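Local structure of coronin (Toxoplasma gondii, 4OZU) at residues D26-S30 / A48-V52; N42-A47 / G59-L63. The protein probably binds actin filaments, and this chain is its WD40-repeat beta-propeller domain. The contacts are given in a common frame with arbitrary orientation. Numbering follows the deposited sequence.

Contact 1: residues D26-S30 / A48-V52; sequences DLRLS and APWDV
W50 lays its indole across the backbone of 26-30, with the carbonyl oxygen of R28 over one ring face, 3.1 Å from W50 CD2. L27 CB approaches W50 CH2 at 3.9 Å and L29 CD2 approaches W50 CZ3 at 3.7 Å. L29 also sets CD2 3.6 Å from A48 CB. Both backbones are extended where they meet, yet their end-to-end directions lie 80° apart, so the pairing is one isolated bridge, L29 with W50, CA atoms 4.5 Å apart. Two hydrogen bonds frame it: S30 N to P49 O, 3.0 Å, and D51 N to R28 O, 2.7 Å. D51 centres an inverse gamma turn just after the bridge. Its side chain places OD2 3.6 Å from R28 NE in a long salt bridge, and a water lies within hydrogen-bonding distance of D51 OD2 (3.2 Å) and L29 O (2.7 Å). The 26-30 loop follows strand 16-25 and crosses the 48-52 segment, which continues strand 45-49, while L27 and L29 also pack on L344 of strand 343-350, so the contact joins two neighbouring propeller blades. Direct main-chain bonds and leucine-indole packing therefore carry the join, with the charged pair a loose addition.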
loop_
_atom_site.group_PDB
_atom_site.type_symbol
_atom_site.label_atom_id
_atom_site.label_comp_id
_atom_site.label_asym_id
_atom_site.label_seq_id
_atom_site.Cartn_x
_atom_site.Cartn_y
_atom_site.Cartn_z
ATOM N N ASP A 26 -17.421 16.651 4.712
ATOM C CA ASP A 26 -17.081 17.839 5.487
ATOM C C ASP A 26 -15.714 17.702 6.148
ATOM O O ASP A 26 -15.474 18.174 7.263
ATOM C CB ASP A 26 -18.169 18.129 6.523
ATOM C CG ASP A 26 -19.285 18.984 5.956
ATOM O OD1 ASP A 26 -18.989 20.086 5.444
ATOM O OD2 ASP A 26 -20.452 18.551 5.999
ATOM N N LEU A 27 -14.806 17.059 5.428
ATOM C CA LEU A 27 -13.428 16.945 5.867
ATOM C C LEU A 27 -12.619 18.120 5.330
ATOM O O LEU A 27 -13.085 18.850 4.464
ATOM C CB LEU A 27 -12.826 15.625 5.393
ATOM C CG LEU A 27 -13.603 14.355 5.757
ATOM C CD1 LEU A 27 -12.910 13.136 5.150
ATOM C CD2 LEU A 27 -13.740 14.208 7.264
ATOM N N ARG A 28 -11.411 18.291 5.860
ATOM C CA ARG A 28 -10.460 19.290 5.379
ATOM C C ARG A 28 -9.157 18.590 5.015
ATOM O O ARG A 28 -8.222 18.544 5.815
ATOM C CB ARG A 28 -10.212 20.361 6.442
ATOM C CG ARG A 28 -11.330 21.386 6.583
ATOM C CD ARG A 28 -11.210 22.501 5.551
ATOM N NE ARG A 28 -9.904 23.160 5.601
ATOM C CZ ARG A 28 -9.596 24.185 6.396
ATOM N NH1 ARG A 28 -10.495 24.693 7.231
ATOM N NH2 ARG A 28 -8.376 24.703 6.356
ATOM N N LEU A 29 -9.103 18.041 3.807
ATOM C CA LEU A 29 -8.009 17.157 3.413
ATOM C C LEU A 29 -6.950 17.856 2.570
ATOM O O LEU A 29 -7.244 18.778 1.811
ATOM C CB LEU A 29 -8.561 15.966 2.639
ATOM C CG LEU A 29 -9.580 15.127 3.411
ATOM C CD1 LEU A 29 -10.212 14.092 2.501
ATOM C CD2 LEU A 29 -8.913 14.463 4.606
ATOM N N SER A 30 -5.714 17.392 2.712
ATOM C CA SER A 30 -4.612 17.882 1.902
ATOM C C SER A 30 -4.754 17.422 0.458
ATOM O O SER A 30 -5.259 16.328 0.191
ATOM C CB SER A 30 -3.280 17.400 2.471
ATOM O OG SER A 30 -2.226 17.610 1.549
ATOM N N ALA A 48 -5.716 10.287 7.017
ATOM C CA ALA A 48 -5.715 11.205 5.883
ATOM C C ALA A 48 -5.010 12.513 6.250
ATOM O O ALA A 48 -5.435 13.202 7.178
ATOM C CB ALA A 48 -7.140 11.479 5.422
ATOM N N PRO A 49 -3.917 12.850 5.540
ATOM C CA PRO A 49 -3.261 14.139 5.775
ATOM C C PRO A 49 -4.247 15.306 5.708
ATOM O O PRO A 49 -5.058 15.387 4.782
ATOM C CB PRO A 49 -2.228 14.212 4.650
ATOM C CG PRO A 49 -1.885 12.792 4.380
ATOM C CD PRO A 49 -3.153 12.015 4.592
ATOM N N TRP A 50 -4.171 16.184 6.703
ATOM C CA TRP A 50 -5.143 17.255 6.883
ATOM C C TRP A 50 -4.668 18.526 6.193
ATOM O O TRP A 50 -3.471 18.715 5.983
ATOM C CB TRP A 50 -5.371 17.504 8.376
ATOM C CG TRP A 50 -6.758 17.953 8.714
ATOM C CD1 TRP A 50 -7.131 19.167 9.213
ATOM C CD2 TRP A 50 -7.962 17.187 8.578
ATOM N NE1 TRP A 50 -8.495 19.203 9.397
ATOM C CE2 TRP A 50 -9.027 18.001 9.011
ATOM C CE3 TRP A 50 -8.241 15.891 8.130
ATOM C CZ2 TRP A 50 -10.349 17.560 9.012
ATOM C CZ3 TRP A 50 -9.554 15.459 8.128
ATOM C CH2 TRP A 50 -10.591 16.289 8.567
ATOM N N ASP A 51 -5.616 19.384 5.831
ATOM C CA ASP A 51 -5.306 20.646 5.173
ATOM C C ASP A 51 -5.012 21.721 6.212
ATOM O O ASP A 51 -5.910 22.448 6.636
ATOM C CB ASP A 51 -6.468 21.071 4.273
ATOM C CG ASP A 51 -6.216 22.387 3.573
ATOM O OD1 ASP A 51 -5.036 22.749 3.386
ATOM O OD2 ASP A 51 -7.202 23.056 3.204
ATOM N N VAL A 52 -3.751 21.801 6.626
ATOM C CA VAL A 52 -3.326 22.758 7.638
ATOM C C VAL A 52 -2.081 23.492 7.177
ATOM O O VAL A 52 -1.297 22.970 6.383
ATOM C CB VAL A 52 -3.023 22.074 8.988
ATOM C CG1 VAL A 52 -4.283 21.428 9.555
ATOM C CG2 VAL A 52 -1.878 21.066 8.836
HETATM O O HOH W 1 -8.833 20.892 1.441
#

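Contact 2: residues N42-A47 / G59-L63; sequences NTEYIA and GILRL. With ACT (acetate ion), chain C.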
loop_
_atom_site.group_PDB
_atom_site.type_symbol
_atom_site.label_atom_id
_atom_site.label_comp_id
_atom_site.label_asym_id
_atom_site.label_seq_id
_atom_site.Cartn_x
_atom_site.Cartn_y
_atom_site.Cartn_z
ATOM N N ASN A 42 -6.556 0.749 8.333
ATOM C CA ASN A 42 -6.486 -0.615 8.832
ATOM C C ASN A 42 -7.917 -1.080 9.097
ATOM O O ASN A 42 -8.845 -0.570 8.473
ATOM C CB ASN A 42 -5.566 -0.724 10.062
ATOM C CG ASN A 42 -6.061 0.052 11.280
ATOM O OD1 ASN A 42 -7.152 0.630 11.295
ATOM N ND2 ASN A 42 -5.241 0.048 12.325
ATOM N N THR A 43 -8.121 -2.047 9.981
ATOM C CA THR A 43 -9.463 -2.591 10.150
ATOM C C THR A 43 -10.376 -1.649 10.930
ATOM O O THR A 43 -11.583 -1.862 10.966
ATOM C CB THR A 43 -9.444 -3.953 10.862
ATOM O OG1 THR A 43 -8.819 -3.827 12.145
ATOM C CG2 THR A 43 -8.698 -4.979 10.023
ATOM N N GLU A 44 -9.801 -0.606 11.531
ATOM C CA GLU A 44 -10.543 0.276 12.436
ATOM C C GLU A 44 -10.500 1.742 12.012
ATOM O O GLU A 44 -11.498 2.456 12.149
ATOM C CB GLU A 44 -9.985 0.146 13.856
ATOM C CG GLU A 44 -10.673 0.995 14.921
ATOM C CD GLU A 44 -11.948 0.363 15.436
ATOM O OE1 GLU A 44 -12.379 -0.665 14.869
ATOM O OE2 GLU A 44 -12.516 0.891 16.417
ATOM N N TYR A 45 -9.353 2.184 11.505
ATOM C CA TYR A 45 -9.105 3.610 11.282
ATOM C C TYR A 45 -8.750 3.951 9.843
ATOM O O TYR A 45 -8.269 3.114 9.081
ATOM C CB TYR A 45 -7.966 4.110 12.180
ATOM C CG TYR A 45 -8.153 3.818 13.644
ATOM C CD1 TYR A 45 -9.213 4.365 14.345
ATOM C CD2 TYR A 45 -7.255 3.011 14.334
ATOM C CE1 TYR A 45 -9.399 4.100 15.681
ATOM C CE2 TYR A 45 -7.427 2.744 15.678
ATOM C CZ TYR A 45 -8.507 3.292 16.344
ATOM O OH TYR A 45 -8.708 3.045 17.680
ATOM N N ILE A 46 -8.984 5.212 9.501
ATOM C CA ILE A 46 -8.516 5.806 8.261
ATOM C C ILE A 46 -7.559 6.937 8.625
ATOM O O ILE A 46 -7.870 7.736 9.503
ATOM C CB ILE A 46 -9.682 6.378 7.416
ATOM C CG1 ILE A 46 -10.698 5.285 7.069
ATOM C CG2 ILE A 46 -9.161 7.046 6.152
ATOM C CD1 ILE A 46 -12.030 5.834 6.577
ATOM N N ALA A 47 -6.411 7.006 7.958
ATOM C CA ALA A 47 -5.501 8.135 8.120
ATOM C C ALA A 47 -5.537 8.980 6.857
ATOM O O ALA A 47 -5.405 8.455 5.753
ATOM C CB ALA A 47 -4.085 7.655 8.406
ATOM N N GLY A 59 -5.279 13.426 9.939
ATOM C CA GLY A 59 -6.606 13.200 10.474
ATOM C C GLY A 59 -6.804 11.708 10.648
ATOM O O GLY A 59 -6.436 10.930 9.766
ATOM N N ILE A 60 -7.360 11.311 11.790
ATOM C CA ILE A 60 -7.645 9.908 12.069
ATOM C C ILE A 60 -9.147 9.718 12.268
ATOM O O ILE A 60 -9.734 10.223 13.232
ATOM C CB ILE A 60 -6.868 9.398 13.312
ATOM C CG1 ILE A 60 -5.358 9.507 13.090
ATOM C CG2 ILE A 60 -7.242 7.953 13.634
ATOM C CD1 ILE A 60 -4.819 8.639 11.963
ATOM N N LEU A 61 -9.756 8.997 11.329
ATOM C CA LEU A 61 -11.189 8.722 11.340
ATOM C C LEU A 61 -11.423 7.263 11.673
ATOM O O LEU A 61 -10.575 6.420 11.382
ATOM C CB LEU A 61 -11.818 9.029 9.979
ATOM C CG LEU A 61 -11.903 10.472 9.484
ATOM C CD1 LEU A 61 -10.535 11.049 9.167
ATOM C CD2 LEU A 61 -12.796 10.517 8.256
ATOM N N ARG A 62 -12.568 6.956 12.265
ATOM C CA ARG A 62 -12.970 5.564 12.405
ATOM C C ARG A 62 -13.671 5.117 11.129
ATOM O O ARG A 62 -14.580 5.786 10.640
ATOM C CB ARG A 62 -13.875 5.370 13.622
ATOM C CG ARG A 62 -13.153 5.594 14.945
ATOM C CD ARG A 62 -13.950 5.092 16.142
ATOM N NE ARG A 62 -14.171 3.647 16.080
ATOM C CZ ARG A 62 -15.323 3.061 15.754
ATOM N NH1 ARG A 62 -16.402 3.782 15.462
ATOM N NH2 ARG A 62 -15.400 1.737 15.728
ATOM N N LEU A 63 -13.225 3.984 10.591
ATOM C CA LEU A 63 -13.780 3.416 9.368
ATOM C C LEU A 63 -15.300 3.261 9.456
ATOM O O LEU A 63 -16.017 3.510 8.488
ATOM C CB LEU A 63 -13.114 2.063 9.089
ATOM C CG LEU A 63 -13.447 1.329 7.794
ATOM C CD1 LEU A 63 -13.010 2.122 6.589
ATOM C CD2 LEU A 63 -12.781 -0.035 7.799
HETATM C C ACT C . -5.472 -4.217 12.383
HETATM O O ACT C . -6.280 -4.525 13.285
HETATM O OXT ACT C . -5.968 -3.736 11.345
HETATM C CH3 ACT C . -3.997 -4.423 12.540
#
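G59 enters the pairing with its carbonyl, G59 O lying 3.4 Å from A47 CA. At I60 the partner is A47, a non-hydrogen-bonded pair with CA atoms 4.8 Å apart; I60 CD1 meets A47 CB at 3.8 Å. L61 forms the hydrogen-bonded pair with I46: I46 N donates to L61 O at 2.7 Å and L61 N to I46 O at 2.9 Å. Strands 45-49 and 58-62 thus form an antiparallel beta hairpin within a propeller blade, with their local axes 155° apart. On the face carrying I46 and L61, both side chains also pack on Y24 of strand 16-25; A47 and Y45 reach F87 of strand 82-87. R62 pairs with Y45, and R62 NE and NH2 bond E44 OE2 at 3.2 and 3.1 Å in a salt bridge, while NH1 turns to D65. Just past the strand, L63 N donates to E44 O at 2.8 Å, and L63 CD1 rests 3.8 Å from I46 CD1. The facing turn is held by N42, whose OD1 makes an Asx turn to E44 N (2.9 Å), widened to an Asx motif by Y45 N (2.7 Å); beside it T43 N donates to OXT of an acetate, probably from the crystallisation liquor, at 3.1 Å.

Both contacts use strand 45-49, and their centres lie 14 Å apart. Contact 2 is a buried pairing within one blade, continued toward contact 1 by the probable hydrogen bond between A48 O and G59 N at 2.8 Å. Contact 1, farther from the chain's centre and only partly buried, brings the loop after strand 16-25 against the 48-52 part of that blade. Apolar contacts join the two: L27 CD2 touches L61 CD2 and W50 CE3 touches G59 CA, each at 3.9 Å. The chemistry follows the setting: contact 2 has a regular ladder and a close salt bridge, whereas contact 1 depends on a single bridge with two main-chain hydrogen bonds and packing on W50, its charged pair being long.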